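PDB 2BCO: succinylglutamate desuccinylase from Vibrio parahaemolyticus, which probably catalyses the zinc-dependent hydrolysis of N-succinylglutamate to succinate and glutamate, the last step of arginine degradation by the AST pathway. Local coordinates for residues D13-H18 / S100-T105; P98-T101 / F107-E110; N113-F116 / E120-P123. One frame throughout, in Å; residues are numbered along the deposited sequence.

Interaction 1. Residues D13-H18 / S100-T105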
ATOM      1  N   ASP A  13      -2.152  10.742 -19.245  1.00 25.10           N
ATOM      2  CA  ASP A  13      -3.103  11.841 -19.156  1.00 25.50           C
ATOM      3  C   ASP A  13      -3.035  12.458 -17.764  1.00 27.25           C
ATOM      4  O   ASP A  13      -3.026  13.682 -17.618  1.00 26.36           O
ATOM      5  CB  ASP A  13      -4.532  11.368 -19.411  1.00 22.51           C
ATOM      6  CG  ASP A  13      -4.817  11.114 -20.881  1.00 23.15           C
ATOM      7  OD1 ASP A  13      -6.004  11.174 -21.261  1.00 23.23           O
ATOM      8  OD2 ASP A  13      -3.871  10.844 -21.654  1.00 22.73           O
ATOM      9  N   THR A  14      -2.987  11.607 -16.743  1.00 21.18           N
ATOM     10  CA  THR A  14      -2.929  12.078 -15.366  1.00 22.14           C
ATOM     11  C   THR A  14      -1.730  12.994 -15.158  1.00 23.83           C
ATOM     12  O   THR A  14      -1.823  13.994 -14.445  1.00 23.29           O
ATOM     13  CB  THR A  14      -2.840  10.894 -14.365  1.00 21.22           C
ATOM     14  OG1 THR A  14      -4.046  10.122 -14.419  1.00 21.89           O
ATOM     15  CG2 THR A  14      -2.657  11.398 -12.956  1.00 20.04           C
ATOM     16  N   LEU A  15      -0.610  12.656 -15.789  1.00 28.40           N
ATOM     17  CA  LEU A  15       0.607  13.449 -15.655  1.00 35.00           C
ATOM     18  C   LEU A  15       0.612  14.750 -16.457  1.00 40.15           C
ATOM     19  O   LEU A  15       1.422  15.633 -16.188  1.00 39.47           O
ATOM     20  CB  LEU A  15       1.831  12.597 -16.018  1.00 27.08           C
ATOM     21  CG  LEU A  15       2.537  11.944 -14.815  1.00 27.29           C
ATOM     22  CD1 LEU A  15       1.511  11.473 -13.797  1.00 23.43           C
ATOM     23  CD2 LEU A  15       3.409  10.786 -15.275  1.00 21.41           C
ATOM     24  N   ASP A  16      -0.295  14.873 -17.424  1.00 34.16           N
ATOM     25  CA  ASP A  16      -0.372  16.083 -18.239  1.00 41.62           C
ATOM     26  C   ASP A  16      -1.424  17.044 -17.697  1.00 46.94           C
ATOM     27  O   ASP A  16      -2.619  16.753 -17.722  1.00 47.70           O
ATOM     28  CB  ASP A  16      -0.689  15.728 -19.695  1.00 68.31           C
ATOM     29  CG  ASP A  16      -0.777  16.956 -20.587  1.00 70.74           C
ATOM     30  OD1 ASP A  16       0.020  17.897 -20.388  1.00 71.27           O
ATOM     31  OD2 ASP A  16      -1.632  16.976 -21.497  1.00 69.03           O
ATOM     32  N   VAL A  17      -0.969  18.195 -17.217  1.00 58.58           N
ATOM     33  CA  VAL A  17      -1.861  19.195 -16.644  1.00 64.06           C
ATOM     34  C   VAL A  17      -2.833  19.822 -17.642  1.00 67.95           C
ATOM     35  O   VAL A  17      -3.904  20.295 -17.255  1.00 68.97           O
ATOM     36  CB  VAL A  17      -1.056  20.328 -15.979  1.00 64.69           C
ATOM     37  CG1 VAL A  17      -1.988  21.230 -15.182  1.00 64.64           C
ATOM     38  CG2 VAL A  17       0.017  19.742 -15.081  1.00 64.80           C
ATOM     39  N   HIS A  18      -2.472  19.822 -18.921  1.00 96.31           N
ATOM     40  CA  HIS A  18      -3.321  20.423 -19.945  1.00102.27           C
ATOM     41  C   HIS A  18      -4.246  19.472 -20.707  1.00104.02           C
ATOM     42  O   HIS A  18      -4.067  19.254 -21.908  1.00102.29           O
ATOM     43  CB  HIS A  18      -2.455  21.196 -20.945  1.00104.51           C
ATOM     44  CG  HIS A  18      -1.757  22.381 -20.351  1.00111.16           C
ATOM     45  ND1 HIS A  18      -0.810  22.266 -19.355  1.00113.49           N
ATOM     46  CD2 HIS A  18      -1.871  23.704 -20.610  1.00113.22           C
ATOM     47  CE1 HIS A  18      -0.372  23.468 -19.028  1.00115.29           C
ATOM     48  NE2 HIS A  18      -0.999  24.359 -19.774  1.00115.09           N
ATOM     49  N   SER A 100       3.418  15.526  -7.503  1.00 26.05           N
ATOM     50  CA  SER A 100       4.663  15.083  -6.888  1.00 24.14           C
ATOM     51  C   SER A 100       5.401  14.069  -7.773  1.00 23.02           C
ATOM     52  O   SER A 100       6.619  13.928  -7.687  1.00 22.43           O
ATOM     53  CB  SER A 100       4.382  14.479  -5.509  1.00 24.77           C
ATOM     54  OG  SER A 100       5.590  14.247  -4.807  1.00 27.19           O
ATOM     55  N   THR A 101       4.659  13.363  -8.619  1.00 22.92           N
ATOM     56  CA  THR A 101       5.270  12.397  -9.519  1.00 20.67           C
ATOM     57  C   THR A 101       6.038  13.187 -10.577  1.00 22.35           C
ATOM     58  O   THR A 101       7.029  12.711 -11.127  1.00 22.83           O
ATOM     59  CB  THR A 101       4.207  11.516 -10.205  1.00 18.88           C
ATOM     60  OG1 THR A 101       3.431  10.848  -9.210  1.00 20.47           O
ATOM     61  CG2 THR A 101       4.862  10.477 -11.096  1.00 18.13           C
ATOM     62  N   LEU A 102       5.582  14.408 -10.845  1.00 25.86           N
ATOM     63  CA  LEU A 102       6.239  15.272 -11.824  1.00 25.99           C
ATOM     64  C   LEU A 102       7.514  15.881 -11.238  1.00 27.18           C
ATOM     65  O   LEU A 102       8.525  16.011 -11.925  1.00 29.57           O
ATOM     66  CB  LEU A 102       5.287  16.381 -12.275  1.00 25.89           C
ATOM     67  CG  LEU A 102       4.104  15.924 -13.135  1.00 26.60           C
ATOM     68  CD1 LEU A 102       3.089  17.041 -13.231  1.00 26.24           C
ATOM     69  CD2 LEU A 102       4.594  15.510 -14.526  1.00 26.65           C
ATOM     70  N   ALA A 103       7.465  16.256  -9.966  1.00 19.81           N
ATOM     71  CA  ALA A 103       8.631  16.831  -9.315  1.00 21.37           C
ATOM     72  C   ALA A 103       9.602  15.702  -8.980  1.00 22.44           C
ATOM     73  O   ALA A 103      10.716  15.943  -8.515  1.00 22.70           O
ATOM     74  CB  ALA A 103       8.216  17.573  -8.047  1.00 19.31           C
ATOM     75  N   HIS A 104       9.158  14.469  -9.212  1.00 29.71           N
ATOM     76  CA  HIS A 104       9.971  13.276  -8.962  1.00 30.56           C
ATOM     77  C   HIS A 104      10.381  13.172  -7.491  1.00 30.46           C
ATOM     78  O   HIS A 104      11.475  12.698  -7.178  1.00 29.46           O
ATOM     79  CB  HIS A 104      11.236  13.300  -9.833  1.00 45.31           C
ATOM     80  CG  HIS A 104      10.997  13.697 -11.262  1.00 49.90           C
ATOM     81  ND1 HIS A 104      10.237  12.941 -12.132  1.00 53.26           N
ATOM     82  CD2 HIS A 104      11.430  14.764 -11.973  1.00 51.93           C
ATOM     83  CE1 HIS A 104      10.215  13.527 -13.315  1.00 53.70           C
ATOM     84  NE2 HIS A 104      10.930  14.635 -13.248  1.00 53.02           N
ATOM     85  N   THR A 105       9.513  13.623  -6.589  1.00 25.21           N
ATOM     86  CA  THR A 105       9.818  13.565  -5.164  1.00 23.65           C
ATOM     87  C   THR A 105       8.784  12.741  -4.415  1.00 21.57           C
ATOM     88  O   THR A 105       7.748  12.386  -4.965  1.00 21.20           O
ATOM     89  CB  THR A 105       9.852  14.974  -4.513  1.00 29.25           C
ATOM     90  OG1 THR A 105       8.540  15.552  -4.547  1.00 28.66           O
ATOM     91  CG2 THR A 105      10.831  15.883  -5.243  1.00 30.48           C
TER
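Both methyls of Leu-102 pack against one side of the carbonyl oxygen of Leu-15, at the last turn of its helix: Leu-102 CD2 lies 3.6 Å and Leu-102 CD1 3.7 Å from Leu-15 O. The contact is apolar apart from this oxygen. The leucine side chains run past each other in opposite directions, with Leu-15 CG 4.1 Å from Leu-102 CD2. Leu-102 reaches across because its CG stands anti to its own carbonyl carbon (chi1 -70°). Around this pair, Val-17 CG2 brushes Leu-102 CD1 at the solvent side, and Leu-15 CD1 comes near the methyl of buried Thr-101. Just beyond, a Schellman motif ends the helix: His-104, with positive phi, is its C-prime residue, and Thr-105 N bonds to Ser-100 O at 3.1 Å. Ser-100 OG donates to Thr-105 O at 2.9 Å from above the carbonyl plane, a second tie across the same turn. The contact thus joins the C-terminal ends of helices 10-15 and 98-102. Thr-14 O is bonded by Arg-39 from the turn between strands 33-38 and 41-45, and Thr-101 OG1 bonds to Gly-64 O, in the loop after strand 55-60 that also carries the zinc ligand His-63.

Interaction 2. Residues P98-T101 / F107-E110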
ATOM      1  N   PRO A  98      -0.383  13.393  -8.552  1.00 13.67           N
ATOM      2  CA  PRO A  98       0.419  13.447  -9.776  1.00 14.40           C
ATOM      3  C   PRO A  98       1.424  14.613  -9.814  1.00 18.52           C
ATOM      4  O   PRO A  98       2.441  14.551 -10.504  1.00 15.95           O
ATOM      5  CB  PRO A  98      -0.638  13.546 -10.873  1.00 16.17           C
ATOM      6  CG  PRO A  98      -1.769  14.257 -10.183  1.00 15.85           C
ATOM      7  CD  PRO A  98      -1.814  13.564  -8.849  1.00 14.98           C
ATOM      8  N   GLU A  99       1.153  15.672  -9.065  1.00 23.41           N
ATOM      9  CA  GLU A  99       2.065  16.800  -9.072  1.00 25.65           C
ATOM     10  C   GLU A  99       3.422  16.401  -8.504  1.00 25.69           C
ATOM     11  O   GLU A  99       4.458  16.864  -8.974  1.00 24.42           O
ATOM     12  CB  GLU A  99       1.486  17.975  -8.280  1.00 43.39           C
ATOM     13  CG  GLU A  99       2.354  19.219  -8.319  1.00 51.40           C
ATOM     14  CD  GLU A  99       1.690  20.422  -7.668  1.00 56.49           C
ATOM     15  OE1 GLU A  99       2.335  21.490  -7.601  1.00 59.56           O
ATOM     16  OE2 GLU A  99       0.527  20.303  -7.227  1.00 58.04           O
ATOM     17  N   SER A 100       3.418  15.526  -7.503  1.00 26.05           N
ATOM     18  CA  SER A 100       4.663  15.083  -6.888  1.00 24.14           C
ATOM     19  C   SER A 100       5.401  14.069  -7.773  1.00 23.02           C
ATOM     20  O   SER A 100       6.619  13.928  -7.687  1.00 22.43           O
ATOM     21  CB  SER A 100       4.382  14.479  -5.509  1.00 24.77           C
ATOM     22  OG  SER A 100       5.590  14.247  -4.807  1.00 27.19           O
ATOM     23  N   THR A 101       4.659  13.363  -8.619  1.00 22.92           N
ATOM     24  CA  THR A 101       5.270  12.397  -9.519  1.00 20.67           C
ATOM     25  C   THR A 101       6.038  13.187 -10.577  1.00 22.35           C
ATOM     26  O   THR A 101       7.029  12.711 -11.127  1.00 22.83           O
ATOM     27  CB  THR A 101       4.207  11.516 -10.205  1.00 18.88           C
ATOM     28  OG1 THR A 101       3.431  10.848  -9.210  1.00 20.47           O
ATOM     29  CG2 THR A 101       4.862  10.477 -11.096  1.00 18.13           C
ATOM     30  N   PHE A 107       7.089  13.754  -1.772  1.00 24.16           N
ATOM     31  CA  PHE A 107       5.979  14.659  -1.528  1.00 24.67           C
ATOM     32  C   PHE A 107       6.407  16.091  -1.843  1.00 27.05           C
ATOM     33  O   PHE A 107       7.571  16.339  -2.173  1.00 30.14           O
ATOM     34  CB  PHE A 107       5.526  14.546  -0.074  1.00 19.57           C
ATOM     35  CG  PHE A 107       6.623  14.801   0.933  1.00 19.98           C
ATOM     36  CD1 PHE A 107       7.077  16.093   1.188  1.00 20.40           C
ATOM     37  CD2 PHE A 107       7.177  13.747   1.652  1.00 19.00           C
ATOM     38  CE1 PHE A 107       8.069  16.336   2.157  1.00 22.95           C
ATOM     39  CE2 PHE A 107       8.166  13.971   2.623  1.00 20.63           C
ATOM     40  CZ  PHE A 107       8.611  15.269   2.877  1.00 21.13           C
ATOM     41  N   LEU A 108       5.473  17.031  -1.754  1.00 27.91           N
ATOM     42  CA  LEU A 108       5.790  18.422  -2.038  1.00 26.69           C
ATOM     43  C   LEU A 108       5.985  19.180  -0.734  1.00 28.29           C
ATOM     44  O   LEU A 108       7.041  19.775  -0.506  1.00 30.31           O
ATOM     45  CB  LEU A 108       4.680  19.055  -2.865  1.00 19.78           C
ATOM     46  CG  LEU A 108       4.446  18.373  -4.219  1.00 20.27           C
ATOM     47  CD1 LEU A 108       3.326  19.089  -4.949  1.00 20.67           C
ATOM     48  CD2 LEU A 108       5.726  18.396  -5.058  1.00 17.91           C
ATOM     49  N   GLU A 109       4.977  19.155   0.128  1.00 23.58           N
ATOM     50  CA  GLU A 109       5.100  19.832   1.401  1.00 23.82           C
ATOM     51  C   GLU A 109       5.204  18.843   2.562  1.00 22.26           C
ATOM     52  O   GLU A 109       6.091  18.968   3.400  1.00 23.28           O
ATOM     53  CB  GLU A 109       3.933  20.804   1.583  1.00 27.56           C
ATOM     54  CG  GLU A 109       3.949  21.906   0.529  1.00 30.93           C
ATOM     55  CD  GLU A 109       2.756  22.846   0.595  1.00 34.22           C
ATOM     56  OE1 GLU A 109       2.721  23.789  -0.225  1.00 35.85           O
ATOM     57  OE2 GLU A 109       1.862  22.645   1.449  1.00 33.35           O
ATOM     58  N   GLU A 110       4.329  17.843   2.599  1.00 17.57           N
ATOM     59  CA  GLU A 110       4.364  16.864   3.687  1.00 17.95           C
ATOM     60  C   GLU A 110       3.992  15.451   3.208  1.00 14.12           C
ATOM     61  O   GLU A 110       3.245  15.296   2.249  1.00 12.64           O
ATOM     62  CB  GLU A 110       3.403  17.304   4.790  1.00 25.75           C
ATOM     63  CG  GLU A 110       3.858  16.951   6.184  1.00 31.88           C
ATOM     64  CD  GLU A 110       2.753  17.114   7.206  1.00 32.04           C
ATOM     65  OE1 GLU A 110       2.001  18.097   7.090  1.00 33.19           O
ATOM     66  OE2 GLU A 110       2.641  16.267   8.121  1.00 32.70           O
TER
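Two flat groups frame this contact. The carboxylate of Glu-99 has a methyl of Leu-108 over its face: Leu-108 CD1 stands 3.4 Å from Glu-99 CD, almost straight above it, and is nearly equidistant from the two oxygens, at 3.7 Å from Glu-99 OE1. The phenyl ring of Phe-107, whose CB points away from helix 98-102, instead takes the backbone of its own loop on one face, with Glu-110 C 3.5 Å above the plane and displaced toward the rim.

Glu-99 crosses Leu-108 at about a right angle. With CG anti to its backbone N (chi1 -176°) and the rest of the chain extended, it lays CB, CG and CD in a row beneath the same methyl. The other branch of Leu-108 settles on the helix backbone, Leu-108 CD2 being 3.9 Å from Ser-100 CA, while Leu-108 CG faces Ser-100 CB. Ser-100 OG, committed to Thr-105 O, packs 3.3 Å from Phe-107 CA; its approach to Phe-107 N has too poor an angle for a bond.

The loop is also held by Glu-126 of helix 125-141, whose carboxylate accepts the backbone N-H groups of Leu-108, Glu-109 and Glu-110.

No hydrogen bond passes between 98-101 and 107-110. Van der Waals packing of Leu-108 on Ser-100 and on the chain and carboxylate face of Glu-99 therefore carries the contact, an arrangement that leaves the charge of the exposed Glu-99 probably hydrated, while the polar restraint on the loop comes from its neighbours.

Interaction 3. Residues N113-F116 / E120-P123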
ATOM      1  N   ASN A 113       1.073  10.141   3.314  1.00 13.88           N
ATOM      2  CA  ASN A 113       0.651   8.977   4.071  1.00 13.89           C
ATOM      3  C   ASN A 113       0.751   9.060   5.592  1.00 15.00           C
ATOM      4  O   ASN A 113       0.833   8.039   6.270  1.00 18.68           O
ATOM      5  CB  ASN A 113       1.377   7.741   3.544  1.00 11.79           C
ATOM      6  CG  ASN A 113       0.476   6.534   3.477  1.00 13.02           C
ATOM      7  OD1 ASN A 113      -0.729   6.660   3.246  1.00 13.59           O
ATOM      8  ND2 ASN A 113       1.049   5.362   3.663  1.00 12.05           N
ATOM      9  N   ARG A 114       0.718  10.280   6.118  1.00 11.85           N
ATOM     10  CA  ARG A 114       0.747  10.522   7.554  1.00 13.79           C
ATOM     11  C   ARG A 114      -0.422  11.439   7.905  1.00 11.36           C
ATOM     12  O   ARG A 114      -0.607  11.819   9.055  1.00 11.00           O
ATOM     13  CB  ARG A 114       2.057  11.201   7.957  1.00 29.86           C
ATOM     14  CG  ARG A 114       3.182  10.232   8.278  1.00 41.69           C
ATOM     15  CD  ARG A 114       4.537  10.934   8.346  1.00 49.78           C
ATOM     16  NE  ARG A 114       5.637   9.978   8.477  1.00 58.11           N
ATOM     17  CZ  ARG A 114       6.913  10.254   8.218  1.00 61.93           C
ATOM     18  NH1 ARG A 114       7.266  11.465   7.809  1.00 65.07           N
ATOM     19  NH2 ARG A 114       7.839   9.315   8.362  1.00 65.75           N
ATOM     20  N   LEU A 115      -1.225  11.763   6.901  1.00 15.60           N
ATOM     21  CA  LEU A 115      -2.331  12.699   7.063  1.00 12.10           C
ATOM     22  C   LEU A 115      -3.745  12.150   7.127  1.00 12.48           C
ATOM     23  O   LEU A 115      -4.695  12.911   6.980  1.00 14.60           O
ATOM     24  CB  LEU A 115      -2.260  13.729   5.937  1.00  8.25           C
ATOM     25  CG  LEU A 115      -0.890  14.391   5.776  1.00  8.05           C
ATOM     26  CD1 LEU A 115      -0.907  15.355   4.604  1.00  5.08           C
ATOM     27  CD2 LEU A 115      -0.539  15.121   7.068  1.00  8.76           C
ATOM     28  N   PHE A 116      -3.902  10.851   7.354  1.00 10.03           N
ATOM     29  CA  PHE A 116      -5.238  10.275   7.420  1.00 13.39           C
ATOM     30  C   PHE A 116      -5.778  10.051   8.830  1.00 15.99           C
ATOM     31  O   PHE A 116      -6.930   9.657   8.977  1.00 16.84           O
ATOM     32  CB  PHE A 116      -5.289   8.964   6.635  1.00 10.55           C
ATOM     33  CG  PHE A 116      -5.159   9.150   5.154  1.00  9.23           C
ATOM     34  CD1 PHE A 116      -6.249   9.563   4.392  1.00  7.56           C
ATOM     35  CD2 PHE A 116      -3.924   8.974   4.524  1.00  6.77           C
ATOM     36  CE1 PHE A 116      -6.117   9.793   3.022  1.00  8.03           C
ATOM     37  CE2 PHE A 116      -3.781   9.202   3.159  1.00  9.67           C
ATOM     38  CZ  PHE A 116      -4.878   9.617   2.402  1.00 10.46           C
ATOM     39  N   GLU A 120      -4.244  16.763  14.721  1.00 43.62           N
ATOM     40  CA  GLU A 120      -4.316  18.070  14.075  1.00 41.43           C
ATOM     41  C   GLU A 120      -3.182  18.192  13.063  1.00 37.12           C
ATOM     42  O   GLU A 120      -2.052  17.795  13.339  1.00 35.29           O
ATOM     43  CB  GLU A 120      -4.201  19.198  15.107  1.00 78.39           C
ATOM     44  CG  GLU A 120      -4.396  20.591  14.513  1.00 86.99           C
ATOM     45  CD  GLU A 120      -4.152  21.715  15.512  1.00 90.84           C
ATOM     46  OE1 GLU A 120      -4.842  21.758  16.553  1.00 91.88           O
ATOM     47  OE2 GLU A 120      -3.267  22.558  15.249  1.00 93.05           O
ATOM     48  N   HIS A 121      -3.486  18.736  11.891  1.00 30.30           N
ATOM     49  CA  HIS A 121      -2.479  18.906  10.854  1.00 26.36           C
ATOM     50  C   HIS A 121      -2.474  20.337  10.325  1.00 25.12           C
ATOM     51  O   HIS A 121      -3.510  20.999  10.287  1.00 23.61           O
ATOM     52  CB  HIS A 121      -2.747  17.936   9.697  1.00 34.24           C
ATOM     53  CG  HIS A 121      -2.675  16.495  10.090  1.00 33.47           C
ATOM     54  ND1 HIS A 121      -1.489  15.875  10.437  1.00 33.29           N
ATOM     55  CD2 HIS A 121      -3.643  15.563  10.238  1.00 32.13           C
ATOM     56  CE1 HIS A 121      -1.735  14.627  10.783  1.00 31.27           C
ATOM     57  NE2 HIS A 121      -3.032  14.409  10.674  1.00 32.07           N
ATOM     58  N   GLU A 122      -1.307  20.817   9.922  1.00 28.16           N
ATOM     59  CA  GLU A 122      -1.206  22.160   9.372  1.00 28.48           C
ATOM     60  C   GLU A 122      -1.700  22.087   7.931  1.00 25.75           C
ATOM     61  O   GLU A 122      -1.647  21.033   7.306  1.00 26.74           O
ATOM     62  CB  GLU A 122       0.250  22.642   9.407  1.00 53.04           C
ATOM     63  CG  GLU A 122       0.823  22.800  10.813  1.00 59.58           C
ATOM     64  CD  GLU A 122       0.090  23.857  11.628  1.00 61.62           C
ATOM     65  OE1 GLU A 122       0.084  25.035  11.210  1.00 64.21           O
ATOM     66  OE2 GLU A 122      -0.479  23.511  12.685  1.00 62.16           O
ATOM     67  N   PRO A 123      -2.198  23.205   7.386  1.00 28.20           N
ATOM     68  CA  PRO A 123      -2.680  23.171   6.001  1.00 25.16           C
ATOM     69  C   PRO A 123      -1.524  22.940   5.022  1.00 21.93           C
ATOM     70  O   PRO A 123      -0.538  23.674   5.057  1.00 22.57           O
ATOM     71  CB  PRO A 123      -3.305  24.557   5.811  1.00 33.93           C
ATOM     72  CG  PRO A 123      -3.615  25.011   7.217  1.00 36.27           C
ATOM     73  CD  PRO A 123      -2.427  24.528   7.991  1.00 34.79           C
TER
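Leu-115 sets one methyl on a face of the His-121 imidazole in a CH-pi contact. Leu-115 CD2 lies 3.9 Å from the ring centroid, 26° off the ring normal. It is displaced toward one side of the ring, and the closest ring atom is His-121 ND1, 3.6 Å from Leu-115 CD2. A second neighbour comes from the backbone: Arg-114 O approaches His-121 CE1 at 3.5 Å, obliquely to the ring. The two side chains that meet cross at a slant. His-121 has its CG anti to its carbonyl carbon (chi1 -62°), which carries the ring from the extended chain at 120-123 across to the 113-116 turn.

The next shell fixes both partners. His-121 NE2 is hydrogen-bonded to Asp-117 OD2, within the short connection between the segments, and this bond limits rotation of the ring. Leu-115 is buried, resting also on Glu-110 and on Glu-126 and Ala-130 of helix 125-141. Farther out, Phe-116 stacks on Phe-203, and Asn-113 OD1 accepts a bond from Phe-203 N, so that the turn is anchored to the region at the start of helix 203-211.

The side chain of Arg-114 leads away from the histidine; it lies about 7 Å from the side chain of His-63 and about 10 Å from the zinc ion, nearest atoms in both cases. The 113-116 segment thus passes near the zinc site.

Chemically, the imidazole has an apolar methyl over one face, a carbonyl oxygen near CE1 and a carboxylate at NE2. The Asp-117 carboxylate may raise the pKa of the ring, and the carbonyl oxygen, on the methyl's side of the ring, could add a little, while the methyl contributes mainly dispersion.

Overall arrangement
From the N terminus, helix 10-15 first meets helix 98-102 in interaction 1, a long closure spanning more than 80 residues and several strands, among them 33-38, 55-60 and 90-95. Interaction 2 starts on that same helix, sharing Ser-100 and Thr-101, and closes the short loop that follows it. The two also touch through Thr-14 with Pro-98 and Ala-103 with Leu-108. Interaction 3 comes next in series, folding the loop back on itself just before helix 125-141; it meets interaction 2 where Glu-110 packs on Leu-115, but lies apart from interaction 1. Together they tie the N-terminal helix, helix 98-102 and the loop leading to helix 125-141 to one another.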